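Local atomic coordinates of polysaccharide deacetylase-like protein (Bacillus anthracis, PDB entry 4V33), a protein that is a putative zinc-dependent polysaccharide deacetylase that is required for osmotic stability and maintenance of cell shape in the bacterium. Residues 153-158 with 162-167; 168-173 with 202-207. All coordinates share one frame; numbering follows the deposited sequence.

Contact 1. Residues 153-158 with 162-167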
ATOM      1  N   ASP A 153       9.527   3.256  22.281  1.00 16.34           N
ATOM      2  CA  ASP A 153       9.722   3.462  23.710  1.00 17.72           C
ATOM      3  C   ASP A 153      10.924   4.360  23.887  1.00 23.27           C
ATOM      4  O   ASP A 153      11.739   4.477  22.965  1.00 20.48           O
ATOM      5  CB  ASP A 153       9.970   2.125  24.425  1.00 18.87           C
ATOM      6  CG  ASP A 153       9.573   2.157  25.887  1.00 32.04           C
ATOM      7  OD1 ASP A 153       9.327   3.258  26.422  1.00 27.86           O
ATOM      8  OD2 ASP A 153       9.510   1.073  26.508  1.00 32.44           O
ATOM      9  N   ASP A 154      11.021   4.991  25.058  1.00 26.16           N
ATOM     10  CA  ASP A 154      12.195   5.775  25.429  1.00 24.86           C
ATOM     11  C   ASP A 154      13.271   4.797  25.850  1.00 30.50           C
ATOM     12  O   ASP A 154      13.079   4.019  26.786  1.00 38.58           O
ATOM     13  CB  ASP A 154      11.892   6.749  26.583  1.00 21.39           C
ATOM     14  CG  ASP A 154      10.760   7.714  26.256  1.00 28.29           C
ATOM     15  OD1 ASP A 154      10.849   8.421  25.231  1.00 23.29           O
ATOM     16  OD2 ASP A 154       9.773   7.758  27.018  1.00 35.83           O
ATOM     17  N   TYR A 155      14.397   4.815  25.153  1.00 26.58           N
ATOM     18  CA  TYR A 155      15.460   3.850  25.418  1.00 24.43           C
ATOM     19  C   TYR A 155      16.182   4.169  26.725  1.00 31.23           C
ATOM     20  O   TYR A 155      16.574   5.311  26.962  1.00 35.34           O
ATOM     21  CB  TYR A 155      16.432   3.820  24.241  1.00 24.32           C
ATOM     22  CG  TYR A 155      17.546   2.809  24.376  1.00 23.85           C
ATOM     23  CD1 TYR A 155      17.300   1.456  24.212  1.00 36.88           C
ATOM     24  CD2 TYR A 155      18.845   3.214  24.645  1.00 32.27           C
ATOM     25  CE1 TYR A 155      18.311   0.531  24.320  1.00 38.73           C
ATOM     26  CE2 TYR A 155      19.870   2.293  24.757  1.00 35.76           C
ATOM     27  CZ  TYR A 155      19.592   0.952  24.595  1.00 41.93           C
ATOM     28  OH  TYR A 155      20.602   0.027  24.704  1.00 47.01           O
ATOM     29  N   HIS A 156      16.355   3.158  27.572  1.00 29.05           N
ATOM     30  CA  HIS A 156      16.966   3.333  28.886  0.60 35.46           C
ATOM     31  C   HIS A 156      18.144   2.386  29.104  1.00 40.23           C
ATOM     32  O   HIS A 156      18.483   2.071  30.244  1.00 39.67           O
ATOM     33  CB  HIS A 156      15.936   3.100  29.995  0.60 37.48           C
ATOM     34  CG  HIS A 156      14.744   4.002  29.919  0.60 36.80           C
ATOM     35  ND1 HIS A 156      14.829   5.367  30.089  0.60 42.62           N
ATOM     36  CD2 HIS A 156      13.435   3.730  29.712  0.60 39.72           C
ATOM     37  CE1 HIS A 156      13.625   5.898  29.976  0.60 39.36           C
ATOM     38  NE2 HIS A 156      12.760   4.926  29.747  0.60 37.97           N
ATOM     39  N   GLY A 157      18.745   1.914  28.017  1.00 35.18           N
ATOM     40  CA  GLY A 157      19.922   1.067  28.115  1.00 40.35           C
ATOM     41  C   GLY A 157      19.641  -0.415  28.015  1.00 45.20           C
ATOM     42  O   GLY A 157      20.566  -1.230  28.012  1.00 50.06           O
ATOM     43  N   GLN A 158      18.362  -0.768  27.940  1.00 41.05           N
ATOM     44  CA  GLN A 158      17.958  -2.161  27.828  1.00 49.61           C
ATOM     45  C   GLN A 158      17.512  -2.435  26.399  1.00 49.52           C
ATOM     46  O   GLN A 158      16.690  -1.702  25.853  1.00 42.65           O
ATOM     47  CB  GLN A 158      16.806  -2.459  28.788  1.00 58.96           C
ATOM     48  CG  GLN A 158      16.907  -1.743  30.130  1.00 65.44           C
ATOM     49  CD  GLN A 158      18.106  -2.180  30.944  1.00 69.53           C
ATOM     50  OE1 GLN A 158      18.453  -3.363  30.977  1.00 73.17           O
ATOM     51  NE2 GLN A 158      18.750  -1.225  31.608  1.00 68.85           N
ATOM     52  N   ASP A 162      19.280   0.767  18.377  1.00 19.54           N
ATOM     53  CA  ASP A 162      18.834   1.148  17.039  1.00 18.81           C
ATOM     54  C   ASP A 162      17.361   0.826  16.779  1.00 16.84           C
ATOM     55  O   ASP A 162      16.698   1.490  15.983  1.00 17.81           O
ATOM     56  CB  ASP A 162      19.719   0.482  15.979  1.00 25.02           C
ATOM     57  CG  ASP A 162      19.212   0.715  14.574  1.00 24.22           C
ATOM     58  OD1 ASP A 162      19.279   1.863  14.089  1.00 23.07           O
ATOM     59  OD2 ASP A 162      18.731  -0.252  13.944  1.00 26.86           O
ATOM     60  N   LEU A 163      16.857  -0.196  17.469  1.00 19.88           N
ATOM     61  CA  LEU A 163      15.491  -0.657  17.256  1.00 18.30           C
ATOM     62  C   LEU A 163      14.459   0.093  18.094  1.00 20.17           C
ATOM     63  O   LEU A 163      13.277  -0.250  18.065  1.00 18.25           O
ATOM     64  CB  LEU A 163      15.393  -2.155  17.542  1.00 19.64           C
ATOM     65  CG  LEU A 163      16.257  -3.033  16.637  1.00 19.19           C
ATOM     66  CD1 LEU A 163      16.079  -4.502  17.011  1.00 24.62           C
ATOM     67  CD2 LEU A 163      15.916  -2.810  15.184  1.00 22.21           C
ATOM     68  N   PHE A 164      14.899   1.110  18.838  1.00 16.92           N
ATOM     69  CA  PHE A 164      13.986   1.949  19.617  1.00 16.61           C
ATOM     70  C   PHE A 164      13.756   3.305  18.974  1.00 18.31           C
ATOM     71  O   PHE A 164      14.701   4.061  18.777  1.00 17.34           O
ATOM     72  CB  PHE A 164      14.539   2.200  21.017  1.00 17.40           C
ATOM     73  CG  PHE A 164      14.450   1.011  21.929  1.00 21.16           C
ATOM     74  CD1 PHE A 164      15.310  -0.054  21.774  1.00 21.35           C
ATOM     75  CD2 PHE A 164      13.505   0.970  22.944  1.00 26.36           C
ATOM     76  CE1 PHE A 164      15.232  -1.161  22.621  1.00 30.02           C
ATOM     77  CE2 PHE A 164      13.423  -0.130  23.793  1.00 32.66           C
ATOM     78  CZ  PHE A 164      14.285  -1.189  23.625  1.00 29.43           C
ATOM     79  N   VAL A 165      12.503   3.621  18.677  1.00 14.10           N
ATOM     80  CA  VAL A 165      12.118   4.983  18.294  1.00 13.48           C
ATOM     81  C   VAL A 165      11.276   5.548  19.436  1.00 15.61           C
ATOM     82  O   VAL A 165      10.339   4.908  19.894  1.00 16.33           O
ATOM     83  CB  VAL A 165      11.346   4.986  16.956  1.00 14.91           C
ATOM     84  CG1 VAL A 165      10.695   6.349  16.677  1.00 14.93           C
ATOM     85  CG2 VAL A 165      12.275   4.588  15.815  1.00 15.05           C
ATOM     86  N   SER A 166      11.630   6.722  19.946  1.00 16.71           N
ATOM     87  CA  SER A 166      10.893   7.264  21.089  1.00 16.17           C
ATOM     88  C   SER A 166       9.463   7.595  20.700  1.00 14.47           C
ATOM     89  O   SER A 166       9.200   7.907  19.547  1.00 15.63           O
ATOM     90  CB  SER A 166      11.576   8.517  21.626  1.00 16.94           C
ATOM     91  OG  SER A 166      11.536   9.565  20.664  1.00 16.81           O
ATOM     92  N   PRO A 167       8.533   7.532  21.662  1.00 15.16           N
ATOM     93  CA  PRO A 167       7.155   7.927  21.348  1.00 17.55           C
ATOM     94  C   PRO A 167       7.074   9.353  20.787  1.00 15.74           C
ATOM     95  O   PRO A 167       6.267   9.593  19.888  1.00 15.97           O
ATOM     96  CB  PRO A 167       6.449   7.810  22.700  1.00 19.89           C
ATOM     97  CG  PRO A 167       7.190   6.679  23.379  1.00 21.06           C
ATOM     98  CD  PRO A 167       8.635   6.871  22.978  1.00 17.22           C
TER

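Contact 2. Residues 168-173 with 202-207. With ZN (zinc ion), chain D.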
ATOM      1  N   ALA A 168       7.897  10.268  21.293  1.00 17.06           N
ATOM      2  CA  ALA A 168       7.913  11.632  20.759  1.00 16.11           C
ATOM      3  C   ALA A 168       8.336  11.681  19.291  1.00 15.53           C
ATOM      4  O   ALA A 168       7.693  12.340  18.475  1.00 15.46           O
ATOM      5  CB  ALA A 168       8.810  12.531  21.604  1.00 17.48           C
ATOM      6  N   ASN A 169       9.415  10.986  18.943  1.00 14.89           N
ATOM      7  CA  ASN A 169       9.842  10.964  17.546  1.00 14.43           C
ATOM      8  C   ASN A 169       8.871  10.208  16.645  1.00 12.81           C
ATOM      9  O   ASN A 169       8.644  10.610  15.494  1.00 14.02           O
ATOM     10  CB  ASN A 169      11.269  10.431  17.413  1.00 15.12           C
ATOM     11  CG  ASN A 169      12.295  11.429  17.906  1.00 19.40           C
ATOM     12  OD1 ASN A 169      11.998  12.619  18.039  1.00 21.52           O
ATOM     13  ND2 ASN A 169      13.504  10.957  18.173  1.00 22.36           N
ATOM     14  N   PHE A 170       8.285   9.126  17.160  1.00 13.66           N
ATOM     15  CA  PHE A 170       7.264   8.414  16.403  1.00 12.93           C
ATOM     16  C   PHE A 170       6.090   9.343  16.099  1.00 12.42           C
ATOM     17  O   PHE A 170       5.604   9.389  14.970  1.00 13.47           O
ATOM     18  CB  PHE A 170       6.769   7.170  17.153  1.00 14.04           C
ATOM     19  CG  PHE A 170       5.659   6.457  16.440  1.00 12.54           C
ATOM     20  CD1 PHE A 170       5.911   5.771  15.254  1.00 13.43           C
ATOM     21  CD2 PHE A 170       4.355   6.513  16.919  1.00 12.73           C
ATOM     22  CE1 PHE A 170       4.889   5.135  14.564  1.00 15.24           C
ATOM     23  CE2 PHE A 170       3.316   5.868  16.235  1.00 12.91           C
ATOM     24  CZ  PHE A 170       3.585   5.176  15.058  1.00 13.89           C
ATOM     25  N   GLU A 171       5.650  10.099  17.100  1.00 12.81           N
ATOM     26  CA  GLU A 171       4.558  11.037  16.887  1.00 14.00           C
ATOM     27  C   GLU A 171       4.919  12.073  15.830  1.00 14.70           C
ATOM     28  O   GLU A 171       4.086  12.425  15.001  1.00 14.81           O
ATOM     29  CB  GLU A 171       4.145  11.712  18.200  1.00 14.69           C
ATOM     30  CG  GLU A 171       2.972  12.670  18.024  1.00 17.06           C
ATOM     31  CD  GLU A 171       2.381  13.145  19.332  1.00 23.53           C
ATOM     32  OE1 GLU A 171       2.564  12.468  20.366  1.00 24.58           O
ATOM     33  OE2 GLU A 171       1.724  14.209  19.320  1.00 24.59           O
ATOM     34  N   ALA A 172       6.159  12.560  15.856  1.00 13.36           N
ATOM     35  CA  ALA A 172       6.582  13.583  14.904  1.00 13.32           C
ATOM     36  C   ALA A 172       6.575  13.021  13.484  1.00 14.36           C
ATOM     37  O   ALA A 172       6.217  13.725  12.537  1.00 15.40           O
ATOM     38  CB  ALA A 172       7.963  14.120  15.268  1.00 15.71           C
ATOM     39  N   GLN A 173       6.961  11.756  13.349  1.00 13.63           N
ATOM     40  CA  GLN A 173       6.964  11.081  12.051  1.00 12.74           C
ATOM     41  C   GLN A 173       5.543  10.871  11.534  1.00 14.92           C
ATOM     42  O   GLN A 173       5.247  11.148  10.362  1.00 14.66           O
ATOM     43  CB  GLN A 173       7.733   9.763  12.155  1.00 12.91           C
ATOM     44  CG  GLN A 173       9.232   9.997  12.356  1.00 12.06           C
ATOM     45  CD  GLN A 173       9.950   8.802  12.966  1.00 14.02           C
ATOM     46  OE1 GLN A 173       9.454   7.674  12.942  1.00 14.60           O
ATOM     47  NE2 GLN A 173      11.130   9.048  13.514  1.00 13.53           N
ATOM     48  N   VAL A 202       2.534   1.666   7.352  1.00 12.14           N
ATOM     49  CA  VAL A 202       3.276   1.688   8.603  1.00 12.42           C
ATOM     50  C   VAL A 202       3.217   0.278   9.191  1.00 13.54           C
ATOM     51  O   VAL A 202       2.123  -0.262   9.398  1.00 13.60           O
ATOM     52  CB  VAL A 202       2.663   2.682   9.599  1.00 12.84           C
ATOM     53  CG1 VAL A 202       3.443   2.680  10.916  1.00 15.35           C
ATOM     54  CG2 VAL A 202       2.622   4.095   8.987  1.00 15.19           C
ATOM     55  N   THR A 203       4.385  -0.324   9.431  1.00 11.71           N
ATOM     56  CA  THR A 203       4.428  -1.671  10.020  1.00 10.87           C
ATOM     57  C   THR A 203       5.352  -1.727  11.229  1.00 12.93           C
ATOM     58  O   THR A 203       6.335  -0.975  11.317  1.00 12.99           O
ATOM     59  CB  THR A 203       4.849  -2.795   9.007  1.00 12.76           C
ATOM     60  OG1 THR A 203       6.273  -2.812   8.834  1.00 14.71           O
ATOM     61  CG2 THR A 203       4.159  -2.620   7.654  1.00 14.70           C
ATOM     62  N   PHE A 204       5.033  -2.652  12.131  1.00 12.06           N
ATOM     63  CA  PHE A 204       5.789  -2.897  13.356  1.00 13.49           C
ATOM     64  C   PHE A 204       6.116  -4.368  13.433  1.00 12.36           C
ATOM     65  O   PHE A 204       5.250  -5.215  13.167  1.00 13.53           O
ATOM     66  CB  PHE A 204       4.942  -2.545  14.579  1.00 12.51           C
ATOM     67  CG  PHE A 204       4.527  -1.114  14.631  1.00 11.27           C
ATOM     68  CD1 PHE A 204       3.352  -0.707  14.022  1.00 13.37           C
ATOM     69  CD2 PHE A 204       5.305  -0.173  15.292  1.00 12.49           C
ATOM     70  CE1 PHE A 204       2.948   0.624  14.054  1.00 15.32           C
ATOM     71  CE2 PHE A 204       4.908   1.166  15.329  1.00 13.99           C
ATOM     72  CZ  PHE A 204       3.727   1.563  14.708  1.00 13.34           C
ATOM     73  N   ASP A 205       7.349  -4.671  13.821  1.00 10.98           N
ATOM     74  CA  ASP A 205       7.771  -6.059  13.967  1.00 11.82           C
ATOM     75  C   ASP A 205       7.885  -6.473  15.420  1.00 14.09           C
ATOM     76  O   ASP A 205       8.558  -5.795  16.210  1.00 15.68           O
ATOM     77  CB  ASP A 205       9.129  -6.293  13.295  1.00 12.53           C
ATOM     78  CG  ASP A 205       9.033  -6.354  11.778  1.00 16.96           C
ATOM     79  OD1 ASP A 205       7.973  -6.023  11.221  1.00 16.93           O
ATOM     80  OD2 ASP A 205      10.032  -6.745  11.142  1.00 21.21           O
ATOM     81  N   ASP A 206       7.216  -7.589  15.724  1.00 12.76           N
ATOM     82  CA  ASP A 206       7.414  -8.480  16.887  1.00 12.75           C
ATOM     83  C   ASP A 206       6.242  -8.558  17.860  1.00 14.09           C
ATOM     84  O   ASP A 206       6.020  -9.608  18.473  1.00 15.32           O
ATOM     85  CB  ASP A 206       8.709  -8.236  17.685  1.00 13.74           C
ATOM     86  CG  ASP A 206       9.975  -8.451  16.867  1.00 18.99           C
ATOM     87  OD1 ASP A 206       9.928  -8.866  15.673  1.00 16.54           O
ATOM     88  OD2 ASP A 206      11.047  -8.191  17.455  1.00 22.20           O
ATOM     89  N   GLY A 207       5.496  -7.471  18.012  1.00 13.45           N
ATOM     90  CA  GLY A 207       4.416  -7.444  18.979  1.00 15.69           C
ATOM     91  C   GLY A 207       4.884  -7.119  20.385  1.00 15.00           C
ATOM     92  O   GLY A 207       4.377  -7.670  21.360  1.00 14.21           O
TER
HETATM   93 ZN    ZN D1362      11.327  -9.496  14.181  1.00 27.58          ZN
HETATM   94  O   HOH W   1      12.797  -8.481  15.162  0.86 21.34           O

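Contact 1. Residues 153-158 with 162-167
Tyr-155 lays the edge of its ring over one face of Phe-164 in a T-shaped pair, with ring centroids 5.0 Å apart and planes at 63°. The touching edge is the CD1 side: Tyr-155 CD1 sits 3.5 Å from Phe-164 CD1, displaced toward the rim of the Phe-164 ring. With CG anti to its backbone N (chi1 -177°), the tyrosine ring is carried across to Phe-164, while its other end is tied back, OH being hydrogen-bonded to Gly-159 O, further along the same loop. The backbone N of Gly-157 lies over the centre of the tyrosine ring; the loop thereby passes over a face of the ring whose edge meets Phe-164.

Two carbonyl oxygens of the loop also approach Phe-164: Asp-153 O lies at the ring edge, in its plane, 3.9 Å from Phe-164 CD2, and Gln-158 O comes to 3.3 Å from Phe-164 CZ. The surface loop thus curls around this aromatic side chain. Its two ends are joined by strands 151-152 and 164-165, which form a small two-stranded parallel sheet beside the deacetylase domain's larger parallel sheet. The pairing fades at Asp-153, whose N donates a weak, bent bond to Val-165 O (3.0 Å, 131° at the hydrogen). One residue on, Ser-166 CA makes a C-H···O contact with Asp-153 O at 3.5 Å.

Pro-167, in the first turn of helix 167-179, packs CD against the carbonyl carbon of Asp-153 and, at 3.5 Å, against Asp-154 OD1. The same carboxylate oxygen also approaches Ser-166 CB. Ser-166 itself is the N-cap, and its OG accepts the backbone N-H of Asn-169. Asp-153 OD1 receives a weak bond from the N of the next residue, Asp-154.

Contact 2. Residues 168-173 with 202-207
Two buried phenylalanines make the apolar meeting of helix 167-179 with strand 199-206: Phe-170 and Phe-204 reach toward each other from opposite directions, and the closest atoms are Phe-170 CZ and Phe-204 CZ, 3.6 Å apart. Phe-170 CZ lies at the edge of the Phe-204 ring, close to its plane, and the neighbouring atom Phe-170 CE1 is 3.8 Å from Phe-204 CZ. The ring planes are inclined at 60° with centroids 5.7 Å apart, an oblique aromatic contact. On the helix, CG of Phe-170 is anti to the backbone N (chi1 177°), which sends the ring out from the helix toward the sheet. The segments bury 86 Å² between them, and other groups share the rings: Tyr-149 meets both, and Ala-214 of helix 211-221 packs on both.

This is helix-on-sheet packing in the polysaccharide deacetylase fold, a distorted beta/alpha barrel with the metal ligands at or just beyond the C-terminal ends of its parallel strands. Strand 199-206 runs between strands 146-149 and 230-234, and Phe-204 lies near its C-terminal end, two residues before the ligand Asp-206.

Metal coordination occupies the far end of the strand segment. Asp-206 OD1 binds the zinc ion at 2.1 Å, whereas OD2 stays 3.5 Å from zinc and instead accepts a hydrogen bond of 2.9 Å from the water. That water is itself a ligand, 2.0 Å from zinc, so one carboxylate holds both the metal and its water. His-264 and His-268 complete the protein metal site.

Polar bonds secure both segments to their neighbours. Asp-205 forms a salt bridge with Arg-343, and the same arginine is hydrogen-bonded to Thr-203 OG1; on the helix, Gln-173 OE1 bonds to Tyr-149 OH.

Overall arrangement
The two contacts follow one another along the chain, contact 1 closing before contact 2 opens, with centres about 11 Å apart. Strand 164-165 runs almost directly into helix 167-179, so the surface loop of contact 1 leads into the helix that contact 2 sets against strand 199-206 of the large parallel sheet. Val-165 joins them: its CG1 packs 3.7 Å from Phe-170 N. Burial increases from a partly exposed loop to an enclosed aromatic core. The side chain of Phe-164 is about 12 Å from the zinc ion, whereas contact 2 includes the zinc ligand Asp-206; the chain thus passes from a surface loop to packing against the metal-bearing strand.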